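PDB 3TQH: quinone oxidoreductase, which binds NADPH and probably uses it to reduce quinones, as a member of the medium-chain dehydrogenase/reductase family. Local coordinates for residues Val112-Pro116 against Asp117-Gln121; Glu124-Ser127 against Phe128-Ala132; Gln143-Gln147 against Ala148-Gln152; Lys280-Glu284 against Asp285-Ile289. All blocks are in the same frame, centred on the assembly; numbering follows the deposited sequence.

In the fold
All four interactions are local, each within one continuous run of chain. Interaction 1 is a turn between two strands of the GroES-like part of the fold. Interaction 2 starts a helix, whereas interactions 3 and 4 end one. Both helix ends share the Schellman pattern of backbone bonds, while the helix start uses side-chain caps and carries a sulfate. All are partly buried. The buried residues are Ala114 and Ile119; Leu126 and Ala131; Ala144, Leu145 and Ala148; and Leu281, Val282, Leu287 and Ile289. Interactions 2 and 4 touch: Leu126 packs on Val282, and Ile289 reaches the backbone of Gln130. Interaction 3 stands apart from both, against the parallel sheet of the nucleotide-binding part.

Interaction 1 of 4, residues Val112-Pro116 against Asp117-Gln121; sequences VCASP and DTIIQ
Ser115 and Asp117 bring their polar groups together at the turn that links strand 111-114 to strand 119-121. The hydroxyl of Ser115 is swung away from its own N (chi1 174°). This places it by the start of the turn, where Asp117 N gives it a weak bond of 3.3 Å. The carboxylate of Asp117 folds back to the same place, and its OD2 lies 3.2 Å from Ser115 OG.

On the buried side the contact is apolar. Ile119 has a chi1 of 64°, which sets CG1 between the backbone N and the carbonyl carbon and CG2 beside the N. The CG2 branch thereby meets the methyl CB of Ala114 at 4.1 Å. The CG1 branch lies beside the carbonyl oxygens of Ser115 and Pro116.

The backbone closes the turn, which is a beta-turn with Pro116 and Asp117 in its two middle positions. Thr118 N donates to Ser115 O at 3.1 Å, with an N-H...O angle of 157°. The donor stands well above the carbonyl plane rather than on a lone pair.

Thr118 OG1 is bonded to Ile98 O, which ties the turn to strand 94-98. Strand 111-114 pairs with strand 36-44. Phe75 of strand 74-82 touches both Ala114 and Ile119. Pro116 touches Val89, and Met36 of strand 36-44 touches both Pro116 and Ile119.

Interaction 2 of 4, residues Glu124-Ser127 against Phe128-Ala132; sequences EKLS and FLQAA. With SO4 (sulfate ion), chain D.
The flat amide of Gln130 turns back to Ser127 at this helix start, where the two residues form a capping box. Its OE1 takes the N-H of Ser127 at 3.2 Å, in the carbonyl plane and on a lone pair. The bond is nearly straight, at 172°. Leu126 CD2 lies 4.1 Å from the same oxygen, and the Leu126 side chain runs at a slant to that of Gln130.

The Phe128 ring is the other flat group. Sulfate O3 sits at its edge, near the ring plane, 3.2 Å from CD1. The ring also stacks with His41 and makes a cation-pi contact with Lys122.

Ser127 is the N-cap. Its OG lies between its own N and carbonyl carbon (chi1 76°), which aims it at the first turn. There it accepts from Gln130 N at 3.0 Å. Ser127 O takes Ala131 N at 2.9 Å and begins the regular helix pattern.

Leu126 and Ala131 both touch Met96 of strand 94-98, so the cap lies against the sheet. The sulfate probably comes from the crystallisation liquor. It sits at the helix N-terminus, where the first-turn N-H groups point and the helix dipole would favour an anion. Phe128 N donates to sulfate O3 at 2.7 Å, with an angle of 169°.

Interaction 3 of 4, residues Gln143-Gln147 against Ala148-Gln152; sequences QALNQ and AEVKQ
Leu145 and Val150 meet where helix 135-147 ends in a Schellman motif, at the start of the loop that leads to strand 155-158. Glu149 is the residue with positive phi (49°), and its backbone turns the chain out of the helix.

The backbone bonds come first. Ala148 N donates to Ala144 O at 3.1 Å and continues the helical pattern. Glu149 N donates to Asn146 O at 2.9 Å. Here the donor stands high above the carbonyl plane, as suits the tighter turn. Val150 N reaches back to Leu145 O in a weak but straight bond of 3.4 Å. These last two bonds tie the outgoing chain to the last turn of the helix.

The apolar contact lies on the buried side. Leu145 CD2 meets Val150 CG2 at 4.1 Å. The side chain of Leu145 leans back beside its own N (chi1 -72°), and CG2 is the Val150 branch placed beside that residue's N. Val150 CG2 also lies near Leu145 O, the oxygen that receives its own N-H. Leu145 continues into the interior, touching Leu172 and Ala173 of helix 164-175 and Ile220 of strand 216-221. Ala148 packs on strands 216-221 and 239-243, so the helix end rests on the parallel sheet of the nucleotide-binding part. One turn earlier, Ala144 touches the NADPH-binding residue Leu266.

The exposed side is polar. Glu149 stretches outward beyond CG, while its aliphatic part stays close to the helix end: CG is 3.7 Å from Asn146 O.

Interaction 4 of 4, residues Lys280-Glu284 against Asp285-Ile289; sequences KLVSE and DKLRI
Leu281 and Lys286 are joined by the longer-reaching bond of a Schellman motif that ends helix 272-283. Asp285, with positive phi (53°), is its C-prime residue.

Leu281 O takes one good bond, from Lys286 N at 2.8 Å, tilted modestly from the carbonyl plane. It also takes weak ones from Leu287 N and Glu284 N; the latter donates mainly to Lys280 O. Val282 O receives Asp285 N at 3.3 Å, with the donor well above the carbonyl plane. Leu281 O and Val282 O thus find donors in residues that follow the helix. Just before them in the chain, Lys280 O is gripped twice. It takes the helical N-H of Glu284 at 2.9 Å and the hydroxyl of Ser283, whose OG donates at 2.6 Å.

Leu287 O is approached differently, by a CA-H...O contact from Val282. The chain after the turn passes close to Leu281 and Val282, and apolar side chains fill the contact. Leu281 CB meets Leu287 CB at 3.7 Å, and these two side chains cross obliquely. Val282 and Ile289 cross at about a right angle. Leu281 and Leu287 both pack on helix 164-175, while Val282 also touches Leu126.

On the outer side, Lys286 bends at its far end (chi3 80°, chi4 81°). Its aliphatic part lies by Glu284, although the charged atoms stay apart, with Glu284 OE1 5.7 Å from Lys286 NZ. Further along, the guanidinium of Arg288 makes a salt bridge with Glu290. Ile289 CD1 lies 3.8 Å from Val282 CG2.

Interaction 1 of 4, residues Val112-Pro116 against Asp117-Gln121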
loop_
_atom_site.group_PDB
_atom_site.type_symbol
_atom_site.label_atom_id
_atom_site.label_comp_id
_atom_site.label_asym_id
_atom_site.label_seq_id
_atom_site.Cartn_x
_atom_site.Cartn_y
_atom_site.Cartn_z
ATOM N N VAL A 112 -7.980 -11.625 -13.116
ATOM C CA VAL A 112 -6.638 -11.918 -12.624
ATOM C C VAL A 112 -6.504 -13.386 -12.244
ATOM O O VAL A 112 -7.489 -14.061 -11.944
ATOM C CB VAL A 112 -6.251 -11.044 -11.412
ATOM C CG1 VAL A 112 -6.278 -9.578 -11.792
ATOM C CG2 VAL A 112 -7.167 -11.315 -10.218
ATOM N N CYS A 113 -5.266 -13.866 -12.284
ATOM C CA CYS A 113 -4.917 -15.192 -11.798
ATOM C C CYS A 113 -4.335 -15.017 -10.403
ATOM O O CYS A 113 -3.540 -14.108 -10.175
ATOM C CB CYS A 113 -3.897 -15.849 -12.732
ATOM S SG CYS A 113 -3.136 -17.352 -12.105
ATOM N N ALA A 114 -4.734 -15.877 -9.470
ATOM C CA ALA A 114 -4.236 -15.795 -8.097
ATOM C C ALA A 114 -4.119 -17.164 -7.429
ATOM O O ALA A 114 -4.829 -18.114 -7.776
ATOM C CB ALA A 114 -5.130 -14.890 -7.272
ATOM N N SER A 115 -3.203 -17.242 -6.470
ATOM C CA SER A 115 -3.019 -18.424 -5.648
ATOM C C SER A 115 -3.928 -18.301 -4.432
ATOM O O SER A 115 -4.180 -17.194 -3.962
ATOM C CB SER A 115 -1.556 -18.530 -5.209
ATOM O OG SER A 115 -1.360 -19.595 -4.291
ATOM N N PRO A 116 -4.433 -19.429 -3.910
ATOM C CA PRO A 116 -5.214 -19.352 -2.667
ATOM C C PRO A 116 -4.417 -18.847 -1.461
ATOM O O PRO A 116 -5.011 -18.468 -0.448
ATOM C CB PRO A 116 -5.666 -20.802 -2.439
ATOM C CG PRO A 116 -4.754 -21.639 -3.278
ATOM C CD PRO A 116 -4.398 -20.795 -4.456
ATOM N N ASP A 117 -3.088 -18.852 -1.569
ATOM C CA ASP A 117 -2.208 -18.391 -0.498
ATOM C C ASP A 117 -2.138 -16.871 -0.421
ATOM O O ASP A 117 -1.743 -16.332 0.608
ATOM C CB ASP A 117 -0.797 -18.963 -0.686
ATOM C CG ASP A 117 -0.774 -20.492 -0.651
ATOM O OD1 ASP A 117 -1.151 -21.082 0.390
ATOM O OD2 ASP A 117 -0.377 -21.104 -1.667
ATOM N N THR A 118 -2.515 -16.179 -1.498
ATOM C CA THR A 118 -2.469 -14.709 -1.522
ATOM C C THR A 118 -3.860 -14.051 -1.610
ATOM O O THR A 118 -3.986 -12.919 -2.076
ATOM C CB THR A 118 -1.548 -14.183 -2.651
ATOM O OG1 THR A 118 -2.159 -14.416 -3.927
ATOM C CG2 THR A 118 -0.176 -14.872 -2.586
ATOM N N ILE A 119 -4.889 -14.759 -1.147
ATOM C CA ILE A 119 -6.235 -14.189 -1.030
ATOM C C ILE A 119 -6.893 -14.603 0.280
ATOM O O ILE A 119 -6.429 -15.525 0.944
ATOM C CB ILE A 119 -7.168 -14.621 -2.199
ATOM C CG1 ILE A 119 -7.408 -16.136 -2.191
ATOM C CG2 ILE A 119 -6.585 -14.191 -3.531
ATOM C CD1 ILE A 119 -8.730 -16.541 -2.814
ATOM N N ILE A 120 -7.959 -13.899 0.646
ATOM C CA ILE A 120 -8.884 -14.361 1.685
ATOM C C ILE A 120 -10.331 -14.154 1.220
ATOM O O ILE A 120 -10.576 -13.477 0.221
ATOM C CB ILE A 120 -8.642 -13.663 3.059
ATOM C CG1 ILE A 120 -8.900 -12.156 2.980
ATOM C CG2 ILE A 120 -7.220 -13.923 3.553
ATOM C CD1 ILE A 120 -9.067 -11.506 4.340
ATOM N N GLN A 121 -11.279 -14.749 1.939
ATOM C CA GLN A 121 -12.702 -14.502 1.699
ATOM C C GLN A 121 -12.991 -13.061 2.093
ATOM O O GLN A 121 -12.621 -12.642 3.188
ATOM C CB GLN A 121 -13.578 -15.433 2.546
ATOM C CG GLN A 121 -13.399 -16.928 2.283
ATOM C CD GLN A 121 -13.893 -17.354 0.908
ATOM O OE1 GLN A 121 -15.018 -17.038 0.509
ATOM N NE2 GLN A 121 -13.052 -18.075 0.176
#

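Interaction 2 of 4, residues Glu124-Ser127 against Phe128-Ala132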
loop_
_atom_site.group_PDB
_atom_site.type_symbol
_atom_site.label_atom_id
_atom_site.label_comp_id
_atom_site.label_asym_id
_atom_site.label_seq_id
_atom_site.Cartn_x
_atom_site.Cartn_y
_atom_site.Cartn_z
ATOM N N GLU A 124 -18.694 -10.104 4.320
ATOM C CA GLU A 124 -19.924 -9.612 3.682
ATOM C C GLU A 124 -20.094 -8.096 3.835
ATOM O O GLU A 124 -20.485 -7.412 2.884
ATOM C CB GLU A 124 -21.161 -10.364 4.215
ATOM C CG GLU A 124 -22.520 -9.646 4.067
ATOM C CD GLU A 124 -22.986 -9.441 2.618
ATOM O OE1 GLU A 124 -22.149 -9.406 1.682
ATOM O OE2 GLU A 124 -24.216 -9.300 2.422
ATOM N N LYS A 125 -19.779 -7.577 5.020
ATOM C CA LYS A 125 -19.961 -6.149 5.314
ATOM C C LYS A 125 -19.022 -5.239 4.515
ATOM O O LYS A 125 -19.319 -4.059 4.338
ATOM C CB LYS A 125 -19.783 -5.884 6.811
ATOM C CG LYS A 125 -20.839 -6.525 7.683
ATOM C CD LYS A 125 -22.126 -5.713 7.717
ATOM C CE LYS A 125 -22.016 -4.522 8.664
ATOM N NZ LYS A 125 -23.330 -3.855 8.867
ATOM N N LEU A 126 -17.896 -5.782 4.053
ATOM C CA LEU A 126 -16.950 -5.037 3.221
ATOM C C LEU A 126 -17.479 -4.869 1.800
ATOM O O LEU A 126 -17.929 -5.836 1.191
ATOM C CB LEU A 126 -15.598 -5.766 3.144
ATOM C CG LEU A 126 -14.622 -5.711 4.321
ATOM C CD1 LEU A 126 -13.392 -6.576 4.025
ATOM C CD2 LEU A 126 -14.203 -4.281 4.601
ATOM N N SER A 127 -17.411 -3.655 1.261
ATOM C CA SER A 127 -17.653 -3.462 -0.163
ATOM C C SER A 127 -16.435 -3.971 -0.930
ATOM O O SER A 127 -15.353 -4.116 -0.361
ATOM C CB SER A 127 -17.902 -1.991 -0.487
ATOM O OG SER A 127 -16.693 -1.253 -0.484
ATOM N N PHE A 128 -16.617 -4.250 -2.215
ATOM C CA PHE A 128 -15.512 -4.654 -3.080
ATOM C C PHE A 128 -14.439 -3.560 -3.189
ATOM O O PHE A 128 -13.245 -3.855 -3.161
ATOM C CB PHE A 128 -16.028 -5.039 -4.474
ATOM C CG PHE A 128 -16.684 -6.393 -4.526
ATOM C CD1 PHE A 128 -18.065 -6.512 -4.560
ATOM C CD2 PHE A 128 -15.916 -7.552 -4.535
ATOM C CE1 PHE A 128 -18.673 -7.757 -4.612
ATOM C CE2 PHE A 128 -16.515 -8.803 -4.588
ATOM C CZ PHE A 128 -17.898 -8.906 -4.628
ATOM N N LEU A 129 -14.871 -2.305 -3.308
ATOM C CA LEU A 129 -13.956 -1.163 -3.343
ATOM C C LEU A 129 -13.107 -1.067 -2.071
ATOM O O LEU A 129 -11.896 -0.822 -2.141
ATOM C CB LEU A 129 -14.730 0.142 -3.546
ATOM C CG LEU A 129 -15.407 0.309 -4.908
ATOM C CD1 LEU A 129 -16.432 1.429 -4.858
ATOM C CD2 LEU A 129 -14.372 0.551 -6.000
ATOM N N GLN A 130 -13.738 -1.249 -0.914
ATOM C CA GLN A 130 -13.001 -1.278 0.349
ATOM C C GLN A 130 -12.019 -2.452 0.393
ATOM O O GLN A 130 -10.876 -2.295 0.818
ATOM C CB GLN A 130 -13.957 -1.355 1.545
ATOM C CG GLN A 130 -14.671 -0.049 1.858
ATOM C CD GLN A 130 -15.669 -0.188 2.990
ATOM O OE1 GLN A 130 -16.386 -1.188 3.084
ATOM N NE2 GLN A 130 -15.729 0.821 3.852
ATOM N N ALA A 131 -12.472 -3.620 -0.054
ATOM C CA ALA A 131 -11.645 -4.825 -0.023
ATOM C C ALA A 131 -10.390 -4.712 -0.896
ATOM O O ALA A 131 -9.345 -5.239 -0.534
ATOM C CB ALA A 131 -12.463 -6.047 -0.425
ATOM N N ALA A 132 -10.499 -4.039 -2.041
ATOM C CA ALA A 132 -9.370 -3.896 -2.965
ATOM C C ALA A 132 -8.408 -2.802 -2.515
ATOM O O ALA A 132 -7.255 -2.790 -2.914
ATOM C CB ALA A 132 -9.867 -3.600 -4.379
HETATM S S SO4 D . -19.336 -2.655 -4.140
HETATM O O1 SO4 D . -19.588 -3.200 -5.472
HETATM O O2 SO4 D . -20.539 -1.979 -3.645
HETATM O O3 SO4 D . -19.036 -3.739 -3.206
HETATM O O4 SO4 D . -18.217 -1.713 -4.211
#

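Interaction 3 of 4, residues Gln143-Gln147 against Ala148-Gln152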
loop_
_atom_site.group_PDB
_atom_site.type_symbol
_atom_site.label_atom_id
_atom_site.label_comp_id
_atom_site.label_asym_id
_atom_site.label_seq_id
_atom_site.Cartn_x
_atom_site.Cartn_y
_atom_site.Cartn_z
ATOM N N GLN A 143 2.561 -4.189 9.488
ATOM C CA GLN A 143 3.871 -4.823 9.577
ATOM C C GLN A 143 4.986 -3.830 9.902
ATOM O O GLN A 143 5.982 -4.201 10.517
ATOM C CB GLN A 143 4.166 -5.597 8.298
ATOM C CG GLN A 143 3.261 -6.818 8.135
ATOM C CD GLN A 143 3.327 -7.439 6.753
ATOM O OE1 GLN A 143 4.186 -7.098 5.942
ATOM N NE2 GLN A 143 2.420 -8.362 6.483
ATOM N N ALA A 144 4.802 -2.566 9.523
ATOM C CA ALA A 144 5.736 -1.510 9.906
ATOM C C ALA A 144 5.646 -1.245 11.405
ATOM O O ALA A 144 6.668 -1.178 12.095
ATOM C CB ALA A 144 5.463 -0.240 9.128
ATOM N N LEU A 145 4.425 -1.112 11.912
ATOM C CA LEU A 145 4.216 -0.914 13.343
ATOM C C LEU A 145 4.749 -2.091 14.159
ATOM O O LEU A 145 5.328 -1.879 15.227
ATOM C CB LEU A 145 2.733 -0.643 13.652
ATOM C CG LEU A 145 2.233 0.737 13.197
ATOM C CD1 LEU A 145 0.720 0.871 13.332
ATOM C CD2 LEU A 145 2.934 1.868 13.980
ATOM N N ASN A 146 4.562 -3.317 13.652
ATOM C CA ASN A 146 5.091 -4.533 14.299
ATOM C C ASN A 146 6.619 -4.600 14.274
ATOM O O ASN A 146 7.239 -4.975 15.258
ATOM C CB ASN A 146 4.547 -5.807 13.642
ATOM C CG ASN A 146 3.081 -6.087 13.976
ATOM O OD1 ASN A 146 2.460 -5.415 14.807
ATOM N ND2 ASN A 146 2.525 -7.096 13.317
ATOM N N GLN A 147 7.228 -4.256 13.145
ATOM C CA GLN A 147 8.694 -4.194 13.065
ATOM C C GLN A 147 9.267 -3.211 14.109
ATOM O O GLN A 147 10.309 -3.476 14.716
ATOM C CB GLN A 147 9.137 -3.807 11.650
ATOM C CG GLN A 147 10.646 -3.731 11.451
ATOM C CD GLN A 147 11.329 -5.086 11.558
ATOM O OE1 GLN A 147 11.891 -5.439 12.603
ATOM N NE2 GLN A 147 11.281 -5.854 10.474
ATOM N N ALA A 148 8.567 -2.096 14.322
ATOM C CA ALA A 148 8.941 -1.105 15.341
ATOM C C ALA A 148 8.593 -1.523 16.777
ATOM O O ALA A 148 8.943 -0.811 17.720
ATOM C CB ALA A 148 8.293 0.236 15.031
ATOM N N GLU A 149 7.906 -2.653 16.945
ATOM C CA GLU A 149 7.514 -3.147 18.267
ATOM C C GLU A 149 6.857 -2.056 19.120
ATOM O O GLU A 149 7.199 -1.848 20.282
ATOM C CB GLU A 149 8.718 -3.754 18.993
ATOM C CG GLU A 149 9.343 -4.947 18.276
ATOM C CD GLU A 149 10.329 -5.699 19.155
ATOM O OE1 GLU A 149 10.753 -5.144 20.198
ATOM O OE2 GLU A 149 10.675 -6.853 18.813
ATOM N N VAL A 150 5.902 -1.368 18.517
ATOM C CA VAL A 150 5.145 -0.325 19.188
ATOM C C VAL A 150 4.277 -0.882 20.332
ATOM O O VAL A 150 3.513 -1.827 20.135
ATOM C CB VAL A 150 4.275 0.415 18.149
ATOM C CG1 VAL A 150 3.091 1.089 18.808
ATOM C CG2 VAL A 150 5.129 1.411 17.381
ATOM N N LYS A 151 4.420 -0.297 21.523
ATOM C CA LYS A 151 3.608 -0.648 22.699
ATOM C C LYS A 151 2.877 0.594 23.204
ATOM O O LYS A 151 3.202 1.706 22.798
ATOM C CB LYS A 151 4.498 -1.174 23.833
ATOM C CG LYS A 151 5.160 -2.522 23.586
ATOM C CD LYS A 151 6.108 -2.860 24.745
ATOM C CE LYS A 151 6.579 -4.324 24.728
ATOM N NZ LYS A 151 7.117 -4.783 26.065
ATOM N N GLN A 152 1.916 0.411 24.108
ATOM C CA GLN A 152 1.249 1.547 24.747
ATOM C C GLN A 152 2.260 2.405 25.513
ATOM O O GLN A 152 3.127 1.879 26.206
ATOM C CB GLN A 152 0.129 1.089 25.696
ATOM C CG GLN A 152 -0.464 2.228 26.547
ATOM C CD GLN A 152 -1.782 1.882 27.223
ATOM O OE1 GLN A 152 -2.572 1.095 26.711
ATOM N NE2 GLN A 152 -2.031 2.495 28.374
#

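Interaction 4 of 4, residues Lys280-Glu284 against Asp285-Ile289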
loop_
_atom_site.group_PDB
_atom_site.type_symbol
_atom_site.label_atom_id
_atom_site.label_comp_id
_atom_site.label_asym_id
_atom_site.label_seq_id
_atom_site.Cartn_x
_atom_site.Cartn_y
_atom_site.Cartn_z
ATOM N N LYS A 280 -11.709 -7.315 9.274
ATOM C CA LYS A 280 -12.707 -7.353 10.343
ATOM C C LYS A 280 -12.897 -5.959 10.956
ATOM O O LYS A 280 -14.028 -5.494 11.125
ATOM C CB LYS A 280 -12.298 -8.357 11.423
ATOM C CG LYS A 280 -13.453 -8.822 12.294
ATOM C CD LYS A 280 -13.027 -9.948 13.233
ATOM C CE LYS A 280 -14.215 -10.519 13.983
ATOM N NZ LYS A 280 -13.777 -11.471 15.031
ATOM N N LEU A 281 -11.780 -5.302 11.272
ATOM C CA LEU A 281 -11.787 -3.937 11.797
ATOM C C LEU A 281 -12.568 -3.008 10.884
ATOM O O LEU A 281 -13.403 -2.235 11.350
ATOM C CB LEU A 281 -10.358 -3.397 11.956
ATOM C CG LEU A 281 -9.442 -4.010 13.022
ATOM C CD1 LEU A 281 -8.111 -3.260 13.046
ATOM C CD2 LEU A 281 -10.085 -4.005 14.406
ATOM N N VAL A 282 -12.303 -3.089 9.583
ATOM C CA VAL A 282 -12.997 -2.233 8.620
ATOM C C VAL A 282 -14.500 -2.506 8.595
ATOM O O VAL A 282 -15.296 -1.572 8.538
ATOM C CB VAL A 282 -12.427 -2.375 7.198
ATOM C CG1 VAL A 282 -13.170 -1.451 6.238
ATOM C CG2 VAL A 282 -10.940 -2.074 7.185
ATOM N N SER A 283 -14.884 -3.779 8.648
ATOM C CA SER A 283 -16.302 -4.154 8.648
ATOM C C SER A 283 -17.018 -3.726 9.927
ATOM O O SER A 283 -18.212 -3.457 9.902
ATOM C CB SER A 283 -16.475 -5.659 8.435
ATOM O OG SER A 283 -15.794 -6.403 9.429
ATOM N N GLU A 284 -16.285 -3.661 11.036
ATOM C CA GLU A 284 -16.849 -3.257 12.330
ATOM C C GLU A 284 -16.760 -1.736 12.580
ATOM O O GLU A 284 -16.979 -1.277 13.704
ATOM C CB GLU A 284 -16.152 -4.032 13.466
ATOM C CG GLU A 284 -16.439 -5.535 13.457
ATOM C CD GLU A 284 -15.624 -6.326 14.484
ATOM O OE1 GLU A 284 -14.549 -5.851 14.916
ATOM O OE2 GLU A 284 -16.056 -7.441 14.850
ATOM N N ASP A 285 -16.454 -0.966 11.533
ATOM C CA ASP A 285 -16.244 0.489 11.631
ATOM C C ASP A 285 -15.208 0.870 12.708
ATOM O O ASP A 285 -15.334 1.907 13.364
ATOM C CB ASP A 285 -17.582 1.229 11.857
ATOM C CG ASP A 285 -18.491 1.236 10.610
ATOM O OD1 ASP A 285 -18.053 0.830 9.512
ATOM O OD2 ASP A 285 -19.662 1.667 10.728
ATOM N N LYS A 286 -14.188 0.030 12.875
ATOM C CA LYS A 286 -13.104 0.279 13.836
ATOM C C LYS A 286 -11.831 0.766 13.148
ATOM O O LYS A 286 -10.886 1.201 13.806
ATOM C CB LYS A 286 -12.802 -0.988 14.643
ATOM C CG LYS A 286 -13.951 -1.436 15.553
ATOM C CD LYS A 286 -13.574 -2.643 16.417
ATOM C CE LYS A 286 -12.756 -2.244 17.653
ATOM N NZ LYS A 286 -13.597 -1.741 18.793
ATOM N N LEU A 287 -11.807 0.668 11.822
ATOM C CA LEU A 287 -10.712 1.176 11.008
ATOM C C LEU A 287 -11.325 1.720 9.720
ATOM O O LEU A 287 -12.085 1.022 9.050
ATOM C CB LEU A 287 -9.707 0.056 10.716
ATOM C CG LEU A 287 -8.482 0.357 9.839
ATOM C CD1 LEU A 287 -7.595 1.448 10.441
ATOM C CD2 LEU A 287 -7.677 -0.933 9.609
ATOM N N ARG A 288 -11.016 2.969 9.387
ATOM C CA ARG A 288 -11.553 3.594 8.181
ATOM C C ARG A 288 -10.560 3.483 7.047
ATOM O O ARG A 288 -9.383 3.801 7.226
ATOM C CB ARG A 288 -11.837 5.074 8.409
ATOM C CG ARG A 288 -12.516 5.720 7.216
ATOM C CD ARG A 288 -12.419 7.227 7.207
ATOM N NE ARG A 288 -12.882 7.752 5.926
ATOM C CZ ARG A 288 -14.153 7.777 5.523
ATOM N NH1 ARG A 288 -15.130 7.318 6.302
ATOM N NH2 ARG A 288 -14.453 8.272 4.328
ATOM N N ILE A 289 -11.041 3.034 5.888
ATOM C CA ILE A 289 -10.292 3.126 4.642
ATOM C C ILE A 289 -10.844 4.317 3.874
ATOM O O ILE A 289 -11.986 4.293 3.406
ATOM C CB ILE A 289 -10.423 1.869 3.760
ATOM C CG1 ILE A 289 -10.197 0.602 4.578
ATOM C CG2 ILE A 289 -9.420 1.936 2.611
ATOM C CD1 ILE A 289 -10.176 -0.651 3.748
#